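Local coordinates for hypothetical protein Atu3615 (Agrobacterium tumefaciens str. C58, PDB 1ZNP) that is of unknown function but belongs to the cupin superfamily (DUF985), whose members share a beta-barrel fold, at residues 62-67 and 100-105; 74-79 and 108-113. One frame throughout, in Å; residues are numbered along the deposited sequence.

Contact 1 (62-67 and 100-105); sequences VEVWHY and QVIVPA
W65 and V101 face each other as a hydrogen-bonded pair of two antiparallel strands, 63-67 and 100-103, in the cupin beta-barrel. W65 N donates to V101 O at 2.9 Å with an N-H...O angle of 166°, and V101 N returns a bond to W65 O at 3.2 Å. E63 and V103 form the second such pair, where V103 N reaches E63 O at 2.8 Å. The W65 side chain leaves the sheet on the face it shares with E63, V101 and V103. W65 CB packs on V101 CG1 at 3.7 Å. CG stands anti to the carbonyl carbon (chi1 -75°), beside the backbone N, and from there the indole runs alongside V103, pointing the same way, with W65 CD1 3.8 Å from V103 CG2. NE1 also lies near that methyl, but its hydrogen bond goes to Q109 OE1, and E63 OE1 takes the amide nitrogen of the same glutamine. L75 reaches the indole, and L89 also touches the W65 side chain. The other face is more open. There V64 and I102 lie side by side, CG2 of the valine against CG1 of the isoleucine, while the V64 and Q100 side chains cross obliquely, V64 CG1 touching Q100 CG. H66 and Q100 also run alongside each other, ring and amide planes 74° apart, without a hydrogen bond between them. Beyond the last bridge V62 divides its methyls: CG2 lies by A105 N and CB, and V62 CG1 sits near V103 O and 3.8 Å from I102 CG2.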
loop_
_atom_site.group_PDB
_atom_site.type_symbol
_atom_site.label_atom_id
_atom_site.label_comp_id
_atom_site.label_asym_id
_atom_site.label_seq_id
_atom_site.Cartn_x
_atom_site.Cartn_y
_atom_site.Cartn_z
ATOM N N VAL A 62 1.472 0.471 -17.658
ATOM C CA VAL A 62 1.724 0.728 -16.257
ATOM C C VAL A 62 1.675 2.244 -16.012
ATOM O O VAL A 62 2.272 3.034 -16.752
ATOM C CB VAL A 62 3.132 0.238 -15.867
ATOM C CG1 VAL A 62 3.487 0.704 -14.458
ATOM C CG2 VAL A 62 3.202 -1.271 -15.971
ATOM N N GLU A 63 0.975 2.645 -14.966
ATOM C CA GLU A 63 0.889 4.047 -14.638
ATOM C C GLU A 63 1.550 4.302 -13.287
ATOM O O GLU A 63 1.307 3.584 -12.323
ATOM C CB GLU A 63 -0.572 4.487 -14.607
ATOM C CG GLU A 63 -0.757 5.936 -14.186
ATOM C CD GLU A 63 -2.082 6.508 -14.643
ATOM O OE1 GLU A 63 -3.099 5.790 -14.544
ATOM O OE2 GLU A 63 -2.098 7.676 -15.092
ATOM N N VAL A 64 2.410 5.308 -13.223
ATOM C CA VAL A 64 3.062 5.631 -11.974
ATOM C C VAL A 64 2.595 7.000 -11.486
ATOM O O VAL A 64 2.635 7.990 -12.233
ATOM C CB VAL A 64 4.586 5.660 -12.130
ATOM C CG1 VAL A 64 5.233 6.049 -10.803
ATOM C CG2 VAL A 64 5.081 4.303 -12.628
ATOM N N TRP A 65 2.158 7.046 -10.232
ATOM C CA TRP A 65 1.690 8.286 -9.625
ATOM C C TRP A 65 2.819 8.988 -8.878
ATOM O O TRP A 65 3.647 8.342 -8.238
ATOM C CB TRP A 65 0.525 8.002 -8.667
ATOM C CG TRP A 65 -0.785 7.692 -9.347
ATOM C CD1 TRP A 65 -1.044 6.667 -10.212
ATOM C CD2 TRP A 65 -2.026 8.390 -9.172
ATOM N NE1 TRP A 65 -2.368 6.682 -10.583
ATOM C CE2 TRP A 65 -2.994 7.729 -9.960
ATOM C CE3 TRP A 65 -2.414 9.512 -8.422
ATOM C CZ2 TRP A 65 -4.322 8.149 -10.021
ATOM C CZ3 TRP A 65 -3.737 9.931 -8.483
ATOM C CH2 TRP A 65 -4.675 9.248 -9.278
ATOM N N HIS A 66 2.854 10.315 -8.978
ATOM C CA HIS A 66 3.891 11.112 -8.321
ATOM C C HIS A 66 3.251 12.274 -7.564
ATOM O O HIS A 66 2.472 13.045 -8.142
ATOM C CB HIS A 66 4.878 11.677 -9.355
ATOM C CG HIS A 66 5.424 10.650 -10.302
ATOM N ND1 HIS A 66 4.710 10.183 -11.388
ATOM C CD2 HIS A 66 6.613 10.005 -10.332
ATOM C CE1 HIS A 66 5.437 9.300 -12.046
ATOM N NE2 HIS A 66 6.596 9.176 -11.427
ATOM N N TYR A 67 3.580 12.400 -6.282
ATOM C CA TYR A 67 3.038 13.471 -5.462
ATOM C C TYR A 67 3.817 14.764 -5.679
ATOM O O TYR A 67 5.045 14.740 -5.682
ATOM C CB TYR A 67 3.100 13.085 -3.982
ATOM C CG TYR A 67 2.928 14.270 -3.065
ATOM C CD1 TYR A 67 4.022 15.068 -2.705
ATOM C CD2 TYR A 67 1.664 14.637 -2.607
ATOM C CE1 TYR A 67 3.856 16.207 -1.913
ATOM C CE2 TYR A 67 1.487 15.768 -1.815
ATOM C CZ TYR A 67 2.583 16.552 -1.473
ATOM O OH TYR A 67 2.381 17.693 -0.726
ATOM N N GLN A 100 5.627 8.123 -4.517
ATOM C CA GLN A 100 5.632 7.432 -5.800
ATOM C C GLN A 100 5.006 6.072 -5.598
ATOM O O GLN A 100 5.372 5.361 -4.673
ATOM C CB GLN A 100 7.062 7.265 -6.309
ATOM C CG GLN A 100 7.151 6.822 -7.745
ATOM C CD GLN A 100 8.566 6.504 -8.152
ATOM O OE1 GLN A 100 9.007 5.354 -8.072
ATOM N NE2 GLN A 100 9.300 7.525 -8.573
ATOM N N VAL A 101 4.041 5.731 -6.443
ATOM C CA VAL A 101 3.378 4.430 -6.364
ATOM C C VAL A 101 3.078 3.915 -7.775
ATOM O O VAL A 101 2.593 4.653 -8.647
ATOM C CB VAL A 101 2.086 4.495 -5.515
ATOM C CG1 VAL A 101 1.310 5.728 -5.860
ATOM C CG2 VAL A 101 1.234 3.275 -5.766
ATOM N N ILE A 102 3.385 2.636 -7.973
ATOM C CA ILE A 102 3.238 1.969 -9.251
ATOM C C ILE A 102 1.974 1.165 -9.451
ATOM O O ILE A 102 1.843 0.078 -8.907
ATOM C CB ILE A 102 4.404 0.997 -9.500
ATOM C CG1 ILE A 102 5.719 1.764 -9.543
ATOM C CG2 ILE A 102 4.184 0.235 -10.783
ATOM C CD1 ILE A 102 6.167 2.202 -8.185
ATOM N N VAL A 103 1.055 1.678 -10.261
ATOM C CA VAL A 103 -0.152 0.934 -10.531
ATOM C C VAL A 103 0.177 0.027 -11.715
ATOM O O VAL A 103 0.426 0.502 -12.825
ATOM C CB VAL A 103 -1.330 1.857 -10.912
ATOM C CG1 VAL A 103 -2.604 1.025 -11.084
ATOM C CG2 VAL A 103 -1.517 2.936 -9.847
ATOM N N PRO A 104 0.217 -1.291 -11.489
ATOM C CA PRO A 104 0.524 -2.207 -12.585
ATOM C C PRO A 104 -0.531 -2.120 -13.693
ATOM O O PRO A 104 -1.620 -1.589 -13.483
ATOM C CB PRO A 104 0.576 -3.571 -11.891
ATOM C CG PRO A 104 -0.350 -3.409 -10.752
ATOM C CD PRO A 104 -0.035 -2.028 -10.241
ATOM N N ALA A 105 -0.191 -2.637 -14.869
ATOM C CA ALA A 105 -1.077 -2.605 -16.027
ATOM C C ALA A 105 -2.381 -3.381 -15.860
ATOM O O ALA A 105 -2.418 -4.450 -15.255
ATOM C CB ALA A 105 -0.334 -3.099 -17.260
#

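Contact 2 (74-79 and 108-113)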
loop_
_atom_site.group_PDB
_atom_site.type_symbol
_atom_site.label_atom_id
_atom_site.label_comp_id
_atom_site.label_asym_id
_atom_site.label_seq_id
_atom_site.Cartn_x
_atom_site.Cartn_y
_atom_site.Cartn_z
ATOM N N ALA A 74 -5.213 9.032 -1.084
ATOM C CA ALA A 74 -5.456 7.634 -0.798
ATOM C C ALA A 74 -5.642 7.016 -2.186
ATOM O O ALA A 74 -6.591 7.343 -2.906
ATOM C CB ALA A 74 -6.689 7.475 0.023
ATOM N N LEU A 75 -4.698 6.158 -2.565
ATOM C CA LEU A 75 -4.719 5.484 -3.858
ATOM C C LEU A 75 -5.113 4.031 -3.622
ATOM O O LEU A 75 -4.483 3.329 -2.831
ATOM C CB LEU A 75 -3.340 5.568 -4.510
ATOM C CG LEU A 75 -3.243 5.136 -5.971
ATOM C CD1 LEU A 75 -4.104 6.012 -6.838
ATOM C CD2 LEU A 75 -1.810 5.243 -6.426
ATOM N N HIS A 76 -6.166 3.593 -4.303
ATOM C CA HIS A 76 -6.681 2.239 -4.162
ATOM C C HIS A 76 -6.425 1.429 -5.420
ATOM O O HIS A 76 -6.736 1.877 -6.522
ATOM C CB HIS A 76 -8.177 2.304 -3.877
ATOM C CG HIS A 76 -8.543 3.275 -2.792
ATOM N ND1 HIS A 76 -8.271 3.046 -1.458
ATOM C CD2 HIS A 76 -9.141 4.489 -2.849
ATOM C CE1 HIS A 76 -8.687 4.076 -0.743
ATOM N NE2 HIS A 76 -9.218 4.964 -1.560
ATOM N N LEU A 77 -5.852 0.239 -5.253
ATOM C CA LEU A 77 -5.553 -0.637 -6.376
ATOM C C LEU A 77 -6.230 -1.991 -6.223
ATOM O O LEU A 77 -6.274 -2.555 -5.129
ATOM C CB LEU A 77 -4.044 -0.874 -6.504
ATOM C CG LEU A 77 -3.087 0.313 -6.535
ATOM C CD1 LEU A 77 -1.769 -0.152 -7.164
ATOM C CD2 LEU A 77 -3.695 1.469 -7.341
ATOM N N SER A 78 -6.741 -2.512 -7.331
ATOM C CA SER A 78 -7.399 -3.806 -7.343
ATOM C C SER A 78 -7.082 -4.471 -8.666
ATOM O O SER A 78 -7.689 -4.156 -9.693
ATOM C CB SER A 78 -8.906 -3.638 -7.184
ATOM O OG SER A 78 -9.533 -4.908 -7.170
ATOM N N GLN A 79 -6.127 -5.392 -8.640
ATOM C CA GLN A 79 -5.694 -6.074 -9.851
ATOM C C GLN A 79 -6.742 -6.978 -10.456
ATOM O O GLN A 79 -7.061 -6.853 -11.634
ATOM C CB GLN A 79 -4.427 -6.885 -9.583
ATOM C CG GLN A 79 -3.759 -7.425 -10.841
ATOM C CD GLN A 79 -3.364 -6.316 -11.815
ATOM O OE1 GLN A 79 -2.540 -5.463 -11.495
ATOM N NE2 GLN A 79 -3.965 -6.322 -13.009
ATOM N N TRP A 108 -7.306 -2.193 -11.669
ATOM C CA TRP A 108 -8.279 -1.170 -11.317
ATOM C C TRP A 108 -7.671 -0.156 -10.345
ATOM O O TRP A 108 -6.896 -0.525 -9.455
ATOM C CB TRP A 108 -9.524 -1.803 -10.681
ATOM C CG TRP A 108 -10.422 -2.528 -11.650
ATOM C CD1 TRP A 108 -10.545 -3.879 -11.803
ATOM C CD2 TRP A 108 -11.305 -1.935 -12.604
ATOM N NE1 TRP A 108 -11.452 -4.164 -12.793
ATOM C CE2 TRP A 108 -11.933 -2.988 -13.302
ATOM C CE3 TRP A 108 -11.628 -0.613 -12.938
ATOM C CZ2 TRP A 108 -12.869 -2.761 -14.317
ATOM C CZ3 TRP A 108 -12.559 -0.386 -13.947
ATOM C CH2 TRP A 108 -13.170 -1.458 -14.625
ATOM N N GLN A 109 -8.036 1.114 -10.508
ATOM C CA GLN A 109 -7.517 2.166 -9.647
ATOM C C GLN A 109 -8.473 3.332 -9.415
ATOM O O GLN A 109 -9.225 3.720 -10.301
ATOM C CB GLN A 109 -6.206 2.703 -10.222
ATOM C CG GLN A 109 -6.343 3.322 -11.596
ATOM C CD GLN A 109 -5.050 3.942 -12.085
ATOM O OE1 GLN A 109 -4.465 4.798 -11.414
ATOM N NE2 GLN A 109 -4.598 3.520 -13.262
ATOM N N SER A 110 -8.439 3.879 -8.201
ATOM C CA SER A 110 -9.274 5.021 -7.835
ATOM C C SER A 110 -8.534 5.772 -6.743
ATOM O O SER A 110 -7.696 5.200 -6.054
ATOM C CB SER A 110 -10.646 4.572 -7.324
ATOM O OG SER A 110 -10.531 3.760 -6.178
ATOM N N ALA A 111 -8.829 7.056 -6.591
ATOM C CA ALA A 111 -8.147 7.840 -5.589
ATOM C C ALA A 111 -8.981 9.013 -5.098
ATOM O O ALA A 111 -10.004 9.357 -5.677
ATOM C CB ALA A 111 -6.822 8.338 -6.153
ATOM N N GLU A 112 -8.537 9.615 -4.004
ATOM C CA GLU A 112 -9.213 10.764 -3.434
ATOM C C GLU A 112 -8.196 11.560 -2.626
ATOM O O GLU A 112 -7.261 10.995 -2.056
ATOM C CB GLU A 112 -10.378 10.320 -2.538
ATOM C CG GLU A 112 -9.961 9.415 -1.405
ATOM C CD GLU A 112 -10.364 7.947 -1.602
ATOM O OE1 GLU A 112 -10.147 7.159 -0.647
ATOM O OE2 GLU A 112 -10.890 7.585 -2.686
ATOM N N SER A 113 -8.367 12.874 -2.609
ATOM C CA SER A 113 -7.479 13.748 -1.858
ATOM C C SER A 113 -7.891 13.672 -0.390
ATOM O O SER A 113 -9.073 13.523 -0.083
ATOM C CB SER A 113 -7.612 15.190 -2.366
ATOM O OG SER A 113 -6.799 16.072 -1.616
#
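H76 and E112 meet in a histidine-carboxylate hydrogen bond on one face of an antiparallel strand pair, 74-78 with 108-113, in the cupin beta-barrel. H76 NE2 donates to E112 OE1 at 2.6 Å, nearly straight at 171°. The oxygen lies in the imidazole plane, yet the donor comes from above the carboxylate plane, which is turned 40° from the ring. E112 CG occupies the crowded position between backbone N and carbonyl carbon (chi1 58°), and the chain bends at chi2 to bring the carboxylate to the histidine. E112 OE1 also touches A74 CB at 3.5 Å. S110 OG lies against H76 CB at 3.6 Å. Around this first shell, T86 OG1 bonds H76 ND1, so both ring nitrogens are engaged and the rotation of the imidazole is fixed. R98 of the second subunit packs on H76, placing the ring at the dimer contact. The backbone ladder aligns the two side chains: H76 N reaches S110 O at 2.8 Å, and A74 N meets E112 O at 3.0 Å. On the opposite face, L75 CD1 packs on A111 CB at 3.6 Å, while L77 and Q109 run side by side. The polar end of Q109 reaches W65 on strand 63-68, and its side chain also touches V103 and H56. At the far end, the W108 indole turns outward to the W140 ring, and S78 O, which accepts W108 N at 2.8 Å, lies at the edge of the indole, near its plane.

In the fold
Both contacts are antiparallel pairings in the same sheet, their centres about 10 Å apart, and their strands alternate along the chain: 63-68 leads to 73-78, and 97-103 to 108-113. They share one interior, where V101 and V103 of contact 1 pack on L75 and L77 of contact 2, and where the amide oxygen and nitrogen of Q109 both bond to contact 1. Contact 2 is the more buried; contact 1 is partly exposed, with Q100 and I102 on its outer face. Their outer faces differ in chemistry: contact 1 mixes aliphatic V64 and I102 with polar H66 and Q100 there, without a cross-strand side-chain bond, whereas contact 2 carries a polar histidine-carboxylate pair beside the second subunit, which does not touch contact 1.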